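Local structure of ATP-dependent RNA helicase HrpB (Escherichia coli, 6EUD) at residues Ala294-Ala299 with Ile311-Ser316. The protein hydrolyses ATP to ADP and phosphate as a DExH-box RNA helicase that binds single-stranded RNA. Sequence-based numbering, arbitrary orientation.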
ATOM      1  N   ALA A 294      18.027 -16.663  -1.663  1.00 34.86           N
ATOM      2  CA  ALA A 294      17.099 -15.923  -2.538  1.00 36.58           C
ATOM      3  C   ALA A 294      15.795 -15.509  -1.866  1.00 40.96           C
ATOM      4  O   ALA A 294      14.797 -15.296  -2.552  1.00 43.28           O
ATOM      5  CB  ALA A 294      16.793 -16.727  -3.799  1.00 29.85           C
ATOM      6  N   GLN A 295      15.811 -15.370  -0.541  1.00 42.90           N
ATOM      7  CA  GLN A 295      14.622 -14.966   0.211  1.00 45.59           C
ATOM      8  C   GLN A 295      14.884 -13.797   1.141  1.00 49.97           C
ATOM      9  O   GLN A 295      15.770 -13.857   1.981  1.00 54.36           O
ATOM     10  CB  GLN A 295      14.068 -16.152   0.986  1.00 45.80           C
ATOM     11  CG  GLN A 295      13.370 -17.096   0.044  1.00 56.04           C
ATOM     12  CD  GLN A 295      12.810 -18.306   0.709  1.00 61.67           C
ATOM     13  OE1 GLN A 295      12.926 -18.470   1.927  1.00 62.76           O
ATOM     14  NE2 GLN A 295      12.192 -19.180  -0.088  1.00 62.64           N
ATOM     15  N   GLU A 296      14.111 -12.730   0.948  1.00 49.21           N
ATOM     16  CA  GLU A 296      14.201 -11.496   1.718  1.00 46.98           C
ATOM     17  C   GLU A 296      13.123 -11.454   2.793  1.00 44.69           C
ATOM     18  O   GLU A 296      12.078 -12.104   2.675  1.00 41.37           O
ATOM     19  CB  GLU A 296      14.028 -10.275   0.806  1.00 53.69           C
ATOM     20  CG  GLU A 296      15.295  -9.513   0.451  1.00 65.62           C
ATOM     21  CD  GLU A 296      15.061  -8.502  -0.667  1.00 74.45           C
ATOM     22  OE1 GLU A 296      13.899  -8.375  -1.115  1.00 73.70           O
ATOM     23  OE2 GLU A 296      16.039  -7.852  -1.113  1.00 83.80           O
ATOM     24  N   ARG A 297      13.356 -10.646   3.822  1.00 42.61           N
ATOM     25  CA  ARG A 297      12.302 -10.323   4.770  1.00 40.66           C
ATOM     26  C   ARG A 297      11.946  -8.836   4.663  1.00 43.92           C
ATOM     27  O   ARG A 297      12.773  -7.978   4.984  1.00 49.21           O
ATOM     28  CB  ARG A 297      12.739 -10.688   6.186  1.00 41.32           C
ATOM     29  CG  ARG A 297      11.743 -10.346   7.264  1.00 44.04           C
ATOM     30  CD  ARG A 297      11.929 -11.274   8.464  1.00 48.05           C
ATOM     31  NE  ARG A 297      11.636 -12.667   8.110  1.00 45.11           N
ATOM     32  CZ  ARG A 297      12.412 -13.700   8.427  1.00 39.38           C
ATOM     33  NH1 ARG A 297      13.533 -13.504   9.109  1.00 31.78           N
ATOM     34  NH2 ARG A 297      12.066 -14.933   8.060  1.00 40.05           N
ATOM     35  N   VAL A 298      10.730  -8.529   4.211  1.00 42.47           N
ATOM     36  CA  VAL A 298      10.314  -7.130   4.056  1.00 46.77           C
ATOM     37  C   VAL A 298       9.032  -6.771   4.811  1.00 45.75           C
ATOM     38  O   VAL A 298       8.158  -7.615   5.035  1.00 42.43           O
ATOM     39  CB  VAL A 298      10.105  -6.744   2.552  1.00 41.88           C
ATOM     40  CG1 VAL A 298      11.429  -6.726   1.817  1.00 43.46           C
ATOM     41  CG2 VAL A 298       9.126  -7.692   1.871  1.00 38.78           C
ATOM     42  N   ALA A 299       8.944  -5.497   5.189  1.00 45.11           N
ATOM     43  CA  ALA A 299       7.756  -4.907   5.804  1.00 40.15           C
ATOM     44  C   ALA A 299       6.655  -4.737   4.778  1.00 45.11           C
ATOM     45  O   ALA A 299       6.884  -4.190   3.708  1.00 52.30           O
ATOM     46  CB  ALA A 299       8.097  -3.573   6.432  1.00 36.32           C
ATOM     47  N   ILE A 311       6.958  -9.895   6.050  1.00 52.90           N
ATOM     48  CA  ILE A 311       6.829 -11.098   5.230  1.00 47.71           C
ATOM     49  C   ILE A 311       8.187 -11.534   4.649  1.00 43.84           C
ATOM     50  O   ILE A 311       9.162 -10.771   4.609  1.00 40.79           O
ATOM     51  CB  ILE A 311       5.827 -10.909   4.081  1.00 47.85           C
ATOM     52  CG1 ILE A 311       6.422 -10.044   2.969  1.00 51.05           C
ATOM     53  CG2 ILE A 311       4.538 -10.317   4.598  1.00 50.50           C
ATOM     54  CD1 ILE A 311       5.603 -10.064   1.685  1.00 48.52           C
ATOM     55  N   THR A 312       8.243 -12.790   4.241  1.00 43.53           N
ATOM     56  CA  THR A 312       9.399 -13.309   3.554  1.00 45.32           C
ATOM     57  C   THR A 312       8.985 -13.511   2.113  1.00 39.79           C
ATOM     58  O   THR A 312       7.878 -13.987   1.840  1.00 39.05           O
ATOM     59  CB  THR A 312       9.904 -14.620   4.183  1.00 51.84           C
ATOM     60  OG1 THR A 312      10.339 -14.350   5.523  1.00 54.50           O
ATOM     61  CG2 THR A 312      11.077 -15.176   3.394  1.00 50.08           C
ATOM     62  N   GLN A 313       9.855 -13.106   1.197  1.00 34.12           N
ATOM     63  CA  GLN A 313       9.560 -13.221  -0.227  1.00 38.30           C
ATOM     64  C   GLN A 313      10.819 -13.435  -1.067  1.00 34.02           C
ATOM     65  O   GLN A 313      11.943 -13.210  -0.595  1.00 27.70           O
ATOM     66  CB  GLN A 313       8.824 -11.980  -0.715  1.00 40.33           C
ATOM     67  CG  GLN A 313       9.638 -10.709  -0.596  1.00 46.57           C
ATOM     68  CD  GLN A 313       8.941  -9.519  -1.213  1.00 52.90           C
ATOM     69  OE1 GLN A 313       7.726  -9.535  -1.423  1.00 62.37           O
ATOM     70  NE2 GLN A 313       9.706  -8.482  -1.518  1.00 54.58           N
ATOM     71  N   ARG A 314      10.610 -13.864  -2.309  1.00 32.06           N
ATOM     72  CA  ARG A 314      11.699 -14.055  -3.266  1.00 30.91           C
ATOM     73  C   ARG A 314      12.385 -12.754  -3.548  1.00 26.39           C
ATOM     74  O   ARG A 314      11.752 -11.707  -3.681  1.00 28.53           O
ATOM     75  CB  ARG A 314      11.188 -14.658  -4.575  1.00 35.52           C
ATOM     76  CG  ARG A 314      10.957 -16.139  -4.472  1.00 40.45           C
ATOM     77  CD  ARG A 314      12.253 -16.900  -4.241  1.00 43.79           C
ATOM     78  NE  ARG A 314      11.979 -18.266  -3.823  1.00 52.45           N
ATOM     79  CZ  ARG A 314      11.641 -19.246  -4.651  1.00 59.37           C
ATOM     80  NH1 ARG A 314      11.556 -19.010  -5.951  1.00 62.71           N
ATOM     81  NH2 ARG A 314      11.398 -20.465  -4.177  1.00 64.94           N
ATOM     82  N   VAL A 315      13.696 -12.842  -3.625  1.00 28.20           N
ATOM     83  CA  VAL A 315      14.565 -11.722  -3.935  1.00 27.70           C
ATOM     84  C   VAL A 315      14.482 -11.455  -5.448  1.00 32.29           C
ATOM     85  O   VAL A 315      14.193 -12.364  -6.226  1.00 33.79           O
ATOM     86  CB  VAL A 315      15.997 -12.064  -3.441  1.00 46.11           C
ATOM     87  CG1 VAL A 315      17.044 -11.158  -4.005  1.00 49.99           C
ATOM     88  CG2 VAL A 315      16.031 -12.060  -1.908  1.00 43.32           C
ATOM     89  N   SER A 316      14.679 -10.214  -5.871  1.00 31.13           N
ATOM     90  CA  SER A 316      14.608  -9.905  -7.295  1.00 33.96           C
ATOM     91  C   SER A 316      15.854 -10.361  -8.064  1.00 31.66           C
ATOM     92  O   SER A 316      16.880 -10.662  -7.463  1.00 30.40           O
ATOM     93  CB  SER A 316      14.407  -8.407  -7.496  1.00 36.89           C
ATOM     94  OG  SER A 316      15.605  -7.702  -7.216  1.00 36.35           O
TER
HETATM   95  O   HOH W   1      14.654  -7.934  -4.127  1.00 29.76           O
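Val315 turns its side chain in against the 294-299 segment, and this is the close-packed end: its CG2 lies 3.5 Å from Glu296 CG. Next along the hairpin, Glu296 and Gln313 exchange backbone hydrogen bonds, Glu296 N to Gln313 O (2.7 Å) and Gln313 N to Glu296 O; Val298 and Ile311 do the same. On the face of Glu296, Gln313, Val298 and Ile311, the amide end of Gln313 comes across Val298 about at a right angle, NE2 3.5 Å from CG2, and Ile311 CG1 packs on Val298 CG2 (3.7 Å), while a water bridges Glu296 OE1 to Ser316 N. The other face is looser and includes the exposed Thr312 and Arg314. Here Arg297, its CG anti to the backbone N (chi1 178°), sends NH2 to Thr312 OG1 (3.1 Å), with a weak bond from NE, while NH1 forms a salt bridge to Glu227. An alanine at Arg297 would probably leave Glu227 without its charged mate and Thr312 OG1 without these two donors. Arg314 NH1 donates a hydrogen bond to Gln343 OE1. Within the second RecA-like domain, this antiparallel hairpin runs on into helix 317-325, with Ser316 at its N-cap position; Met320 and Arg323 of that helix pack on Val315, and strand 287-302 also pairs with strands 217-221 and 333-337.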